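Long-range contacts in 3-hydroxyisobutyryl-CoA hydrolase (PDB 4HDT), which probably hydrolyses 3-hydroxyisobutyryl-CoA to 3-hydroxyisobutyrate and free coenzyme A, using a crotonase-like fold: residues Leu33-Val38 / Ala87-Phe92; Ala75-Ala80 / Asp304-Ile309; Ile145-Asp150 / Arg294-Ser299; Arg264-Leu269 / Pro320-Ala325. One frame throughout, in Å; residues are numbered along the deposited sequence.

Contact 1. Residues Leu33-Val38 / Ala87-Phe92. With ZN (zinc ion), chain D; ACT (acetate ion), chain H.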
loop_
_atom_site.group_PDB
_atom_site.type_symbol
_atom_site.label_atom_id
_atom_site.label_comp_id
_atom_site.label_asym_id
_atom_site.label_seq_id
_atom_site.Cartn_x
_atom_site.Cartn_y
_atom_site.Cartn_z
ATOM N N LEU A 33 0.354 -11.737 1.111
ATOM C CA LEU A 33 -0.340 -12.177 -0.114
ATOM C C LEU A 33 0.553 -13.033 -0.986
ATOM O O LEU A 33 1.686 -12.647 -1.316
ATOM C CB LEU A 33 -0.768 -10.981 -0.977
ATOM C CG LEU A 33 -1.648 -9.973 -0.301
ATOM C CD1 LEU A 33 -1.933 -8.857 -1.305
ATOM C CD2 LEU A 33 -2.946 -10.613 0.127
ATOM N N THR A 34 -0.004 -14.149 -1.412
ATOM C CA THR A 34 0.608 -14.996 -2.423
ATOM C C THR A 34 -0.095 -14.731 -3.764
ATOM O O THR A 34 -1.172 -14.108 -3.825
ATOM C CB THR A 34 0.410 -16.482 -2.094
ATOM O OG1 THR A 34 -0.981 -16.789 -2.104
ATOM C CG2 THR A 34 1.015 -16.872 -0.740
ATOM N N HIS A 35 0.480 -15.289 -4.810
ATOM C CA HIS A 35 -0.125 -15.118 -6.126
ATOM C C HIS A 35 -1.483 -15.814 -6.117
ATOM O O HIS A 35 -2.475 -15.316 -6.672
ATOM C CB HIS A 35 0.845 -15.684 -7.152
ATOM C CG HIS A 35 0.447 -15.391 -8.550
ATOM N ND1 HIS A 35 1.095 -15.927 -9.636
ATOM C CD2 HIS A 35 -0.517 -14.576 -9.041
ATOM C CE1 HIS A 35 0.524 -15.477 -10.741
ATOM N NE2 HIS A 35 -0.440 -14.634 -10.405
ATOM N N GLY A 36 -1.555 -16.985 -5.478
ATOM C CA GLY A 36 -2.808 -17.693 -5.332
ATOM C C GLY A 36 -3.928 -16.921 -4.655
ATOM O O GLY A 36 -5.090 -16.955 -5.079
ATOM N N MET A 37 -3.575 -16.185 -3.608
ATOM C CA MET A 37 -4.579 -15.380 -2.908
ATOM C C MET A 37 -5.110 -14.263 -3.794
ATOM O O MET A 37 -6.327 -13.981 -3.798
ATOM C CB MET A 37 -3.976 -14.807 -1.608
ATOM C CG MET A 37 -3.627 -15.876 -0.570
ATOM S SD MET A 37 -2.489 -15.359 0.726
ATOM C CE MET A 37 -3.474 -14.224 1.703
ATOM N N VAL A 38 -4.193 -13.579 -4.474
ATOM C CA VAL A 38 -4.570 -12.553 -5.469
ATOM C C VAL A 38 -5.522 -13.111 -6.527
ATOM O O VAL A 38 -6.572 -12.522 -6.807
ATOM C CB VAL A 38 -3.293 -11.916 -6.075
ATOM C CG1 VAL A 38 -3.567 -11.189 -7.369
ATOM C CG2 VAL A 38 -2.628 -11.018 -5.035
ATOM N N ALA A 87 7.549 -12.824 -10.273
ATOM C CA ALA A 87 7.303 -11.483 -9.776
ATOM C C ALA A 87 6.481 -10.666 -10.784
ATOM O O ALA A 87 5.500 -10.021 -10.404
ATOM C CB ALA A 87 8.588 -10.750 -9.438
ATOM N N ARG A 88 6.882 -10.666 -12.042
ATOM C CA ARG A 88 6.120 -9.915 -13.030
ATOM C C ARG A 88 4.684 -10.414 -13.194
ATOM O O ARG A 88 3.728 -9.624 -13.299
ATOM C CB ARG A 88 6.837 -9.884 -14.365
ATOM C CG ARG A 88 8.119 -9.076 -14.301
ATOM C CD ARG A 88 8.652 -8.849 -15.696
ATOM N NE ARG A 88 9.147 -10.095 -16.233
ATOM C CZ ARG A 88 10.383 -10.552 -16.063
ATOM N NH1 ARG A 88 11.289 -9.831 -15.414
ATOM N NH2 ARG A 88 10.707 -11.718 -16.587
ATOM N N ARG A 89 4.494 -11.723 -13.189
ATOM C CA ARG A 89 3.157 -12.221 -13.346
ATOM C C ARG A 89 2.317 -11.882 -12.119
ATOM O O ARG A 89 1.141 -11.547 -12.237
ATOM C CB ARG A 89 3.151 -13.713 -13.567
ATOM C CG ARG A 89 1.758 -14.232 -13.927
ATOM C CD ARG A 89 1.214 -13.652 -15.249
ATOM N NE ARG A 89 -0.241 -13.563 -15.214
ATOM C CZ ARG A 89 -1.029 -13.255 -16.248
ATOM N NH1 ARG A 89 -0.512 -13.031 -17.462
ATOM N NH2 ARG A 89 -2.358 -13.198 -16.074
ATOM N N PHE A 90 2.920 -12.012 -10.944
ATOM C CA PHE A 90 2.240 -11.664 -9.688
ATOM C C PHE A 90 1.776 -10.201 -9.753
ATOM O O PHE A 90 0.615 -9.905 -9.483
ATOM C CB PHE A 90 3.157 -11.913 -8.462
ATOM C CG PHE A 90 2.605 -11.361 -7.173
ATOM C CD1 PHE A 90 1.555 -11.980 -6.529
ATOM C CD2 PHE A 90 3.111 -10.195 -6.654
ATOM C CE1 PHE A 90 1.038 -11.494 -5.338
ATOM C CE2 PHE A 90 2.601 -9.668 -5.484
ATOM C CZ PHE A 90 1.528 -10.314 -4.826
ATOM N N TRP A 91 2.694 -9.319 -10.086
ATOM C CA TRP A 91 2.366 -7.879 -10.119
ATOM C C TRP A 91 1.321 -7.603 -11.194
ATOM O O TRP A 91 0.442 -6.759 -10.995
ATOM C CB TRP A 91 3.613 -7.062 -10.361
ATOM C CG TRP A 91 4.550 -6.994 -9.223
ATOM C CD1 TRP A 91 4.222 -6.970 -7.918
ATOM C CD2 TRP A 91 5.966 -6.908 -9.283
ATOM N NE1 TRP A 91 5.343 -6.884 -7.138
ATOM C CE2 TRP A 91 6.440 -6.839 -7.959
ATOM C CE3 TRP A 91 6.886 -6.880 -10.321
ATOM C CZ2 TRP A 91 7.827 -6.731 -7.651
ATOM C CZ3 TRP A 91 8.257 -6.759 -10.026
ATOM C CH2 TRP A 91 8.711 -6.707 -8.710
ATOM N N PHE A 92 1.430 -8.255 -12.339
ATOM C CA PHE A 92 0.434 -8.088 -13.400
ATOM C C PHE A 92 -0.980 -8.391 -12.870
ATOM O O PHE A 92 -1.897 -7.587 -13.009
ATOM C CB PHE A 92 0.814 -8.989 -14.591
ATOM C CG PHE A 92 0.108 -8.680 -15.871
ATOM C CD1 PHE A 92 -1.079 -9.284 -16.187
ATOM C CD2 PHE A 92 0.677 -7.825 -16.786
ATOM C CE1 PHE A 92 -1.732 -9.008 -17.390
ATOM C CE2 PHE A 92 0.045 -7.531 -17.977
ATOM C CZ PHE A 92 -1.165 -8.115 -18.274
HETATM ZN ZN ZN D . 2.496 -17.416 -10.046
HETATM C C ACT H . 4.077 -14.371 -5.060
HETATM O O ACT H . 3.464 -15.438 -4.726
HETATM O OXT ACT H . 4.660 -14.264 -6.161
HETATM C CH3 ACT H . 4.197 -13.205 -4.110
#
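The imidazole of H35 has F90 CA over one face, 4.1 Å from the ring centroid and 11° off the normal, which makes a CH-pi contact. The F90 ring stands at 89° to the imidazole and turns its edge toward that plane in an offset edge-to-face arrangement, with H35 CA (3.6 Å from F90 CD1) and T34 O near its rim. Over one face of F90 lies the methyl of an acetate, probably from the crystallisation liquor. The R89 guanidinium, tilted against the imidazole, has F92 CD1 over the centre of one face. H35 and F90 both have CG anti to the backbone N (chi1 -171° for H35), and the side chains run antiparallel alongside each other. V38 CG2 comes in across F90 to meet CE1 at 3.7 Å, and R89 CG reaches H35 CE1 obliquely.

The helices involved are 35-49 and 85-103. T34 is the N-cap of the former: its OG1 accepts from M37 N at 3.1 Å, and M37 SD takes a weak bond from T34 N, giving a capping box. H35 N donates to acetate O at 3.0 Å in a bent bond, so the anion sits at the helix N-terminus, where the dipole should attract it.

H35 ND1 binds a zinc ion at 2.1 Å, with E86 as the second protein ligand. Its NE2 is hydrogen-bonded to D93, which also forms a salt bridge with R89. NE2 is thus probably protonated, and the carboxylate would fix the ring's rotation and strengthen its donation to zinc, while R89 offsets part of the carboxylate's charge.

Contact 2. Residues Ala75-Ala80 / Asp304-Ile309; sequences AIYHSA and DLVEGI. With ZN (zinc ion), chain E.
Helices 73-81 and 303-313 cross obliquely, running in roughly opposed directions, with N-to-C directions of the local axes at 140° and a closest approach of 9.7 Å; Y77 and V306 have the closest CA atoms, 6.2 Å apart. Apolar side chains carry the interface. Y77, with CG anti to the backbone N (chi1 174°), lies alongside I309 and runs the opposite way, so that its CB meets I309 CG2 at 3.5 Å. Farther out, the phenol lies across V306, and CE1 comes to 3.8 Å from V306 CG1 and 3.6 Å from the carbonyl V306 O. The other valine branch, CG2, turns to A80 CB at 3.9 Å. Thus V306 uses both methyls, one on each of two residues a helical turn apart. The crossing joins the helix after strand 56-61 of the crotonase-like sheet to a helix from the C-terminal part of the fold, through segments 224 residues apart in sequence. On the side facing helix 85-103, where I76 also packs on A87 and W91, I76 CG2 touches I309 CD1 crosswise at 4.2 Å and lies somewhat farther from L305 CD2. The outer, exposed face of helix 73-81 bears H78, whose ND1 binds a zinc ion at 2.1 Å.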
loop_
_atom_site.group_PDB
_atom_site.type_symbol
_atom_site.label_atom_id
_atom_site.label_comp_id
_atom_site.label_asym_id
_atom_site.label_seq_id
_atom_site.Cartn_x
_atom_site.Cartn_y
_atom_site.Cartn_z
ATOM N N ALA A 75 8.952 -14.783 -1.936
ATOM C CA ALA A 75 8.714 -15.193 -3.314
ATOM C C ALA A 75 9.275 -14.175 -4.328
ATOM O O ALA A 75 9.784 -14.556 -5.404
ATOM C CB ALA A 75 7.219 -15.395 -3.506
ATOM N N ILE A 76 9.184 -12.885 -4.007
ATOM C CA ILE A 76 9.721 -11.841 -4.886
ATOM C C ILE A 76 11.239 -11.981 -4.906
ATOM O O ILE A 76 11.877 -11.869 -5.949
ATOM C CB ILE A 76 9.302 -10.422 -4.421
ATOM C CG1 ILE A 76 7.771 -10.289 -4.489
ATOM C CG2 ILE A 76 10.011 -9.363 -5.246
ATOM C CD1 ILE A 76 7.214 -10.312 -5.895
ATOM N N TYR A 77 11.802 -12.260 -3.742
ATOM C CA TYR A 77 13.246 -12.422 -3.605
ATOM C C TYR A 77 13.724 -13.582 -4.460
ATOM O O TYR A 77 14.638 -13.427 -5.279
ATOM C CB TYR A 77 13.574 -12.606 -2.123
ATOM C CG TYR A 77 15.019 -12.939 -1.752
ATOM C CD1 TYR A 77 16.042 -12.016 -1.951
ATOM C CD2 TYR A 77 15.321 -14.128 -1.110
ATOM C CE1 TYR A 77 17.341 -12.284 -1.576
ATOM C CE2 TYR A 77 16.615 -14.430 -0.746
ATOM C CZ TYR A 77 17.621 -13.504 -0.969
ATOM O OH TYR A 77 18.905 -13.805 -0.596
ATOM N N HIS A 78 13.090 -14.737 -4.325
ATOM C CA HIS A 78 13.505 -15.875 -5.157
ATOM C C HIS A 78 13.358 -15.597 -6.649
ATOM O O HIS A 78 14.193 -16.034 -7.455
ATOM C CB HIS A 78 12.760 -17.139 -4.741
ATOM C CG HIS A 78 13.119 -17.605 -3.361
ATOM N ND1 HIS A 78 12.448 -18.619 -2.720
ATOM C CD2 HIS A 78 14.058 -17.167 -2.485
ATOM C CE1 HIS A 78 12.962 -18.801 -1.519
ATOM N NE2 HIS A 78 13.933 -17.923 -1.347
ATOM N N SER A 79 12.304 -14.863 -7.033
ATOM C CA SER A 79 12.128 -14.538 -8.445
ATOM C C SER A 79 13.174 -13.560 -8.988
ATOM O O SER A 79 13.676 -13.709 -10.098
ATOM C CB SER A 79 10.704 -13.983 -8.683
ATOM O OG SER A 79 10.462 -13.772 -10.054
ATOM N N ALA A 80 13.481 -12.540 -8.199
ATOM C CA ALA A 80 14.479 -11.538 -8.584
ATOM C C ALA A 80 15.851 -12.155 -8.760
ATOM O O ALA A 80 16.606 -11.720 -9.616
ATOM C CB ALA A 80 14.543 -10.409 -7.560
ATOM N N ASP A 304 19.660 -3.266 -5.187
ATOM C CA ASP A 304 19.076 -2.963 -3.897
ATOM C C ASP A 304 17.828 -3.764 -3.549
ATOM O O ASP A 304 17.551 -3.993 -2.394
ATOM C CB ASP A 304 18.796 -1.466 -3.747
ATOM C CG ASP A 304 20.043 -0.665 -3.389
ATOM O OD1 ASP A 304 21.166 -1.243 -3.393
ATOM O OD2 ASP A 304 19.906 0.541 -3.088
ATOM N N LEU A 305 17.030 -4.168 -4.535
ATOM C CA LEU A 305 15.867 -4.985 -4.215
ATOM C C LEU A 305 16.292 -6.297 -3.546
ATOM O O LEU A 305 15.768 -6.673 -2.498
ATOM C CB LEU A 305 15.015 -5.262 -5.451
ATOM C CG LEU A 305 13.750 -6.060 -5.151
ATOM C CD1 LEU A 305 12.807 -5.346 -4.204
ATOM C CD2 LEU A 305 13.066 -6.466 -6.441
ATOM N N VAL A 306 17.284 -6.971 -4.110
ATOM C CA VAL A 306 17.759 -8.243 -3.555
ATOM C C VAL A 306 18.422 -8.039 -2.187
ATOM O O VAL A 306 18.138 -8.756 -1.218
ATOM C CB VAL A 306 18.689 -8.933 -4.583
ATOM C CG1 VAL A 306 19.412 -10.125 -3.975
ATOM C CG2 VAL A 306 17.876 -9.327 -5.807
ATOM N N GLU A 307 19.295 -7.041 -2.108
ATOM C CA GLU A 307 20.006 -6.716 -0.888
ATOM C C GLU A 307 19.013 -6.319 0.200
ATOM O O GLU A 307 19.149 -6.728 1.365
ATOM C CB GLU A 307 21.026 -5.614 -1.172
ATOM C CG GLU A 307 21.760 -5.084 0.055
ATOM C CD GLU A 307 22.622 -6.078 0.786
ATOM O OE1 GLU A 307 22.767 -7.237 0.377
ATOM O OE2 GLU A 307 23.209 -5.699 1.805
ATOM N N GLY A 308 18.040 -5.466 -0.167
ATOM C CA GLY A 308 17.033 -5.007 0.785
ATOM C C GLY A 308 16.201 -6.129 1.372
ATOM O O GLY A 308 16.038 -6.246 2.591
ATOM N N ILE A 309 15.695 -7.004 0.528
ATOM C CA ILE A 309 14.890 -8.092 1.026
ATOM C C ILE A 309 15.775 -9.066 1.793
ATOM O O ILE A 309 15.364 -9.592 2.824
ATOM C CB ILE A 309 14.168 -8.816 -0.101
ATOM C CG1 ILE A 309 13.124 -7.905 -0.784
ATOM C CG2 ILE A 309 13.535 -10.113 0.402
ATOM C CD1 ILE A 309 12.539 -8.497 -2.039
HETATM ZN ZN ZN E . 10.867 -19.859 -3.200
#

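Contact 3. Residues Ile145-Asp150 / Arg294-Ser299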
loop_
_atom_site.group_PDB
_atom_site.type_symbol
_atom_site.label_atom_id
_atom_site.label_comp_id
_atom_site.label_asym_id
_atom_site.label_seq_id
_atom_site.Cartn_x
_atom_site.Cartn_y
_atom_site.Cartn_z
ATOM N N ILE A 145 13.307 -1.830 1.698
ATOM C CA ILE A 145 13.818 -3.060 1.047
ATOM C C ILE A 145 14.292 -2.763 -0.374
ATOM O O ILE A 145 14.384 -3.673 -1.222
ATOM C CB ILE A 145 12.788 -4.227 1.072
ATOM C CG1 ILE A 145 11.429 -3.847 0.453
ATOM C CG2 ILE A 145 12.615 -4.755 2.499
ATOM C CD1 ILE A 145 10.602 -5.036 -0.031
ATOM N N GLY A 146 14.590 -1.509 -0.684
ATOM C CA GLY A 146 15.067 -1.185 -2.015
ATOM C C GLY A 146 14.017 -1.211 -3.101
ATOM O O GLY A 146 14.374 -1.324 -4.284
ATOM N N PHE A 147 12.762 -1.061 -2.703
ATOM C CA PHE A 147 11.601 -1.131 -3.608
ATOM C C PHE A 147 10.889 0.204 -3.544
ATOM O O PHE A 147 11.293 1.132 -2.765
ATOM C CB PHE A 147 10.728 -2.347 -3.209
ATOM C CG PHE A 147 9.663 -2.750 -4.200
ATOM C CD1 PHE A 147 9.960 -3.093 -5.500
ATOM C CD2 PHE A 147 8.351 -2.907 -3.770
ATOM C CE1 PHE A 147 8.953 -3.543 -6.354
ATOM C CE2 PHE A 147 7.344 -3.375 -4.604
ATOM C CZ PHE A 147 7.627 -3.632 -5.916
ATOM N N ILE A 148 9.851 0.364 -4.364
ATOM C CA ILE A 148 9.103 1.614 -4.496
ATOM C C ILE A 148 7.640 1.284 -4.238
ATOM O O ILE A 148 7.158 0.263 -4.750
ATOM C CB ILE A 148 9.324 2.250 -5.885
ATOM C CG1 ILE A 148 10.816 2.611 -6.129
ATOM C CG2 ILE A 148 8.437 3.465 -6.086
ATOM C CD1 ILE A 148 11.692 1.511 -6.659
ATOM N N PRO A 149 6.901 2.141 -3.494
ATOM C CA PRO A 149 5.484 1.877 -3.245
ATOM C C PRO A 149 4.732 1.566 -4.530
ATOM O O PRO A 149 4.825 2.332 -5.512
ATOM C CB PRO A 149 4.974 3.168 -2.597
ATOM C CG PRO A 149 6.201 3.704 -1.890
ATOM C CD PRO A 149 7.377 3.332 -2.754
ATOM N N ASP A 150 4.033 0.463 -4.510
ATOM C CA ASP A 150 3.245 0.002 -5.660
ATOM C C ASP A 150 1.812 -0.210 -5.255
ATOM O O ASP A 150 1.311 0.466 -4.423
ATOM C CB ASP A 150 3.927 -1.257 -6.254
ATOM C CG ASP A 150 3.921 -2.480 -5.333
ATOM O OD1 ASP A 150 3.768 -2.306 -4.076
ATOM O OD2 ASP A 150 4.074 -3.628 -5.907
ATOM N N ARG A 294 6.134 -0.552 -14.577
ATOM C CA ARG A 294 7.469 -0.293 -15.167
ATOM C C ARG A 294 8.523 -0.194 -14.060
ATOM O O ARG A 294 9.596 -0.787 -14.152
ATOM C CB ARG A 294 7.499 1.003 -15.988
ATOM C CG ARG A 294 6.615 0.942 -17.233
ATOM C CD ARG A 294 6.563 2.293 -17.927
ATOM N NE ARG A 294 6.094 2.216 -19.299
ATOM C CZ ARG A 294 6.056 3.258 -20.148
ATOM N NH1 ARG A 294 6.429 4.477 -19.744
ATOM N NH2 ARG A 294 5.637 3.087 -21.398
ATOM N N VAL A 295 8.194 0.536 -12.998
ATOM C CA VAL A 295 9.126 0.740 -11.886
ATOM C C VAL A 295 9.441 -0.580 -11.179
ATOM O O VAL A 295 10.621 -0.878 -10.916
ATOM C CB VAL A 295 8.593 1.805 -10.917
ATOM C CG1 VAL A 295 9.383 1.905 -9.622
ATOM C CG2 VAL A 295 8.548 3.186 -11.612
ATOM N N SER A 296 8.406 -1.371 -10.889
ATOM C CA SER A 296 8.609 -2.674 -10.229
ATOM C C SER A 296 9.458 -3.608 -11.094
ATOM O O SER A 296 10.376 -4.226 -10.605
ATOM C CB SER A 296 7.283 -3.323 -9.849
ATOM O OG SER A 296 6.546 -2.493 -8.936
ATOM N N CYS A 297 9.131 -3.682 -12.381
ATOM C CA CYS A 297 9.901 -4.481 -13.328
ATOM C C CYS A 297 11.365 -4.067 -13.348
ATOM O O CYS A 297 12.260 -4.933 -13.358
ATOM C CB CYS A 297 9.310 -4.359 -14.710
ATOM S SG CYS A 297 7.793 -5.325 -14.961
ATOM N N ALA A 298 11.617 -2.759 -13.387
ATOM C CA ALA A 298 12.993 -2.252 -13.358
ATOM C C ALA A 298 13.707 -2.649 -12.051
ATOM O O ALA A 298 14.895 -3.067 -12.089
ATOM C CB ALA A 298 13.003 -0.740 -13.562
ATOM N N SER A 299 12.991 -2.562 -10.934
ATOM C CA SER A 299 13.568 -2.896 -9.636
ATOM C C SER A 299 14.041 -4.372 -9.583
ATOM O O SER A 299 14.987 -4.700 -8.858
ATOM C CB SER A 299 12.595 -2.616 -8.508
ATOM O OG SER A 299 11.710 -3.701 -8.398
HETATM O O HOH W 1 7.596 -0.409 -7.472
#
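S296 OG is gripped by three hydrogen-bonding partners: the carbonyl O of E292 one turn back, the hydroxyl of Y95, and a water 2.8 Å from S296 OG. That water donates to I148 O, also at 2.8 Å, and so bridges the helix side chain to the loop backbone. S296 OG is anti to its own carbonyl carbon and beside the backbone N (chi1 -60°), and this aims it at the F147 ring, whose CZ is 3.4 Å from S296 OG. S299 OG takes the crowded position between backbone N and carbonyl carbon (chi1 82°). There it donates to S296 O at 2.6 Å, in the carbonyl plane on a lone pair, and also meets F147, 3.4 Å from CE1. S299 OG therefore lies at the ring's edge, in plane, while S296 OG comes in obliquely near CZ; the bridging water stands above one face, and the near-parallel indole of W91 also meets the ring. The loop 145-150, between strand 137-139 and helix 153-158 of the crotonase-like fold, thereby packs against the end of helix 285-299. The aliphatic part of the contact is I148, which V295 CG1 lies across, reaching I148 CB at 3.8 Å. D150 CB approaches S296 OG more loosely, and its carboxylate OD2 is hydrogen-bonded to Y95 OH.

Contact 4. Residues Arg264-Leu269 / Pro320-Ala325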
loop_
_atom_site.group_PDB
_atom_site.type_symbol
_atom_site.label_atom_id
_atom_site.label_comp_id
_atom_site.label_asym_id
_atom_site.label_seq_id
_atom_site.Cartn_x
_atom_site.Cartn_y
_atom_site.Cartn_z
ATOM N N ARG A 264 17.382 4.413 4.275
ATOM C CA ARG A 264 16.670 3.775 3.177
ATOM C C ARG A 264 17.530 3.755 1.945
ATOM O O ARG A 264 18.572 4.432 1.856
ATOM C CB ARG A 264 15.344 4.500 2.898
ATOM C CG ARG A 264 14.403 4.690 4.053
ATOM C CD ARG A 264 14.165 3.414 4.804
ATOM N NE ARG A 264 13.026 3.521 5.689
ATOM C CZ ARG A 264 12.618 2.550 6.505
ATOM N NH1 ARG A 264 13.310 1.420 6.642
ATOM N NH2 ARG A 264 11.531 2.705 7.225
ATOM N N SER A 265 17.148 2.899 0.993
ATOM C CA SER A 265 17.905 2.772 -0.241
ATOM C C SER A 265 17.962 4.089 -0.995
ATOM O O SER A 265 16.882 4.621 -1.331
ATOM C CB SER A 265 17.240 1.691 -1.123
ATOM O OG SER A 265 17.594 1.810 -2.477
ATOM N N PRO A 266 19.176 4.619 -1.305
ATOM C CA PRO A 266 19.230 5.879 -2.096
ATOM C C PRO A 266 18.501 5.847 -3.436
ATOM O O PRO A 266 17.713 6.741 -3.723
ATOM C CB PRO A 266 20.730 6.130 -2.260
ATOM C CG PRO A 266 21.296 5.581 -0.974
ATOM C CD PRO A 266 20.497 4.309 -0.726
ATOM N N ILE A 267 18.681 4.777 -4.220
ATOM C CA ILE A 267 18.010 4.713 -5.510
ATOM C C ILE A 267 16.496 4.564 -5.316
ATOM O O ILE A 267 15.727 5.262 -5.967
ATOM C CB ILE A 267 18.593 3.632 -6.446
ATOM C CG1 ILE A 267 18.013 3.752 -7.859
ATOM C CG2 ILE A 267 18.353 2.237 -5.881
ATOM C CD1 ILE A 267 18.267 5.075 -8.543
ATOM N N ALA A 268 16.074 3.751 -4.360
ATOM C CA ALA A 268 14.624 3.587 -4.124
ATOM C C ALA A 268 13.960 4.911 -3.661
ATOM O O ALA A 268 12.883 5.247 -4.114
ATOM C CB ALA A 268 14.353 2.471 -3.145
ATOM N N LEU A 269 14.634 5.629 -2.783
ATOM C CA LEU A 269 14.168 6.941 -2.313
ATOM C C LEU A 269 13.984 7.867 -3.500
ATOM O O LEU A 269 12.952 8.527 -3.606
ATOM C CB LEU A 269 15.163 7.604 -1.347
ATOM C CG LEU A 269 15.159 7.021 0.063
ATOM C CD1 LEU A 269 16.456 7.427 0.786
ATOM C CD2 LEU A 269 13.882 7.355 0.840
ATOM N N PRO A 320 21.224 -3.464 5.475
ATOM C CA PRO A 320 21.525 -3.578 4.048
ATOM C C PRO A 320 22.656 -2.649 3.600
ATOM O O PRO A 320 22.751 -1.513 4.072
ATOM C CB PRO A 320 20.202 -3.188 3.377
ATOM C CG PRO A 320 19.535 -2.310 4.389
ATOM C CD PRO A 320 19.925 -2.834 5.735
ATOM N N LYS A 321 23.490 -3.129 2.677
ATOM C CA LYS A 321 24.575 -2.357 2.094
ATOM C C LYS A 321 24.134 -1.912 0.726
ATOM O O LYS A 321 24.203 -2.671 -0.257
ATOM C CB LYS A 321 25.873 -3.204 1.981
ATOM N N TRP A 322 23.621 -0.690 0.666
ATOM C CA TRP A 322 22.995 -0.215 -0.533
ATOM C C TRP A 322 24.051 0.176 -1.554
ATOM O O TRP A 322 25.149 0.659 -1.207
ATOM C CB TRP A 322 22.138 1.014 -0.235
ATOM C CG TRP A 322 21.046 0.862 0.799
ATOM C CD1 TRP A 322 20.863 1.649 1.905
ATOM C CD2 TRP A 322 19.929 -0.024 0.754
ATOM N NE1 TRP A 322 19.738 1.284 2.572
ATOM C CE2 TRP A 322 19.123 0.262 1.884
ATOM C CE3 TRP A 322 19.542 -1.051 -0.107
ATOM C CZ2 TRP A 322 17.949 -0.436 2.173
ATOM C CZ3 TRP A 322 18.370 -1.749 0.177
ATOM C CH2 TRP A 322 17.578 -1.438 1.308
ATOM N N ARG A 323 23.695 0.029 -2.821
ATOM C CA ARG A 323 24.569 0.370 -3.934
ATOM C C ARG A 323 23.694 0.945 -5.051
ATOM O O ARG A 323 22.864 0.220 -5.594
ATOM C CB ARG A 323 25.312 -0.912 -4.393
ATOM N N PRO A 324 23.833 2.250 -5.384
ATOM C CA PRO A 324 24.744 3.236 -4.800
ATOM C C PRO A 324 24.524 3.501 -3.326
ATOM O O PRO A 324 23.390 3.517 -2.846
ATOM C CB PRO A 324 24.461 4.515 -5.598
ATOM C CG PRO A 324 23.109 4.320 -6.165
ATOM C CD PRO A 324 22.984 2.858 -6.430
ATOM N N ALA A 325 25.622 3.770 -2.624
ATOM C CA ALA A 325 25.575 3.875 -1.173
ATOM C C ALA A 325 25.110 5.254 -0.714
ATOM O O ALA A 325 24.705 5.411 0.421
ATOM C CB ALA A 325 26.938 3.569 -0.575
HETATM O O HOH W 2 20.887 2.970 -3.932
#
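Packing on the indole dominates. W322 lies flat over the backbone of S265: S265 CA is 3.5 Å from the centroid of the five-membered ring and 9° off its normal, a CH-pi contact, while S265 CB comes to 3.7 Å from W322 CD2. P320 CG covers the opposite face near the rim, so the ring is held between its own loop and the start of the helix. The bond from W322 NE1 to T263 O helps to set the ring's rotation. R264 O is 3.4 Å from W322 NE1, but the angle is too poor for a hydrogen bond.

The polar bonds gather at the N-terminus of helix 266-279, against which the crotonase-like chain lays loop 320-325, between helices 303-313 and 332-336. S265 is the N-cap, with its OG anti to the backbone N (chi1 159°) and accepting from A268 N at 3.1 Å; P266 follows as the first helical residue. S265 OG also bonds D304, whose other carboxylate oxygen takes R323 N, linking cap and loop through one acid. I267 N, a further first-turn amide, donates to a water at 2.9 Å, and that water donates to P324 O.

Proline contacts complete the set. P266 CD meets W322 CB at 3.7 Å, and P266 CG rests on the carbonyl P324 O at 3.5 Å; the peptide bond before P324 is cis. I267 CB to P324 CD is a loose contact.

Contact 3 is the buried one, with every touching residue enclosed; contacts 1, 2 and 4 are partly exposed. Contacts 1 and 2 meet where helix 85-103 follows helix 73-81: S79 OG probably bonds A87 N. W91 also reaches contact 3, and L305 of contact 2 rests on F147 and S299, so contact 3 sits between its neighbours. D304 and E307 of contact 2 probably bond S265 and K321 of contact 4, whereas contacts 1 and 4 do not touch. Zinc is part of the packing in contact 1 through H35; in contact 2, apolar packing with one tyrosine, it sits on H78, outside the interface. Contact 3 uses serines and water, contact 4 CH-pi packing on an indole and helix capping.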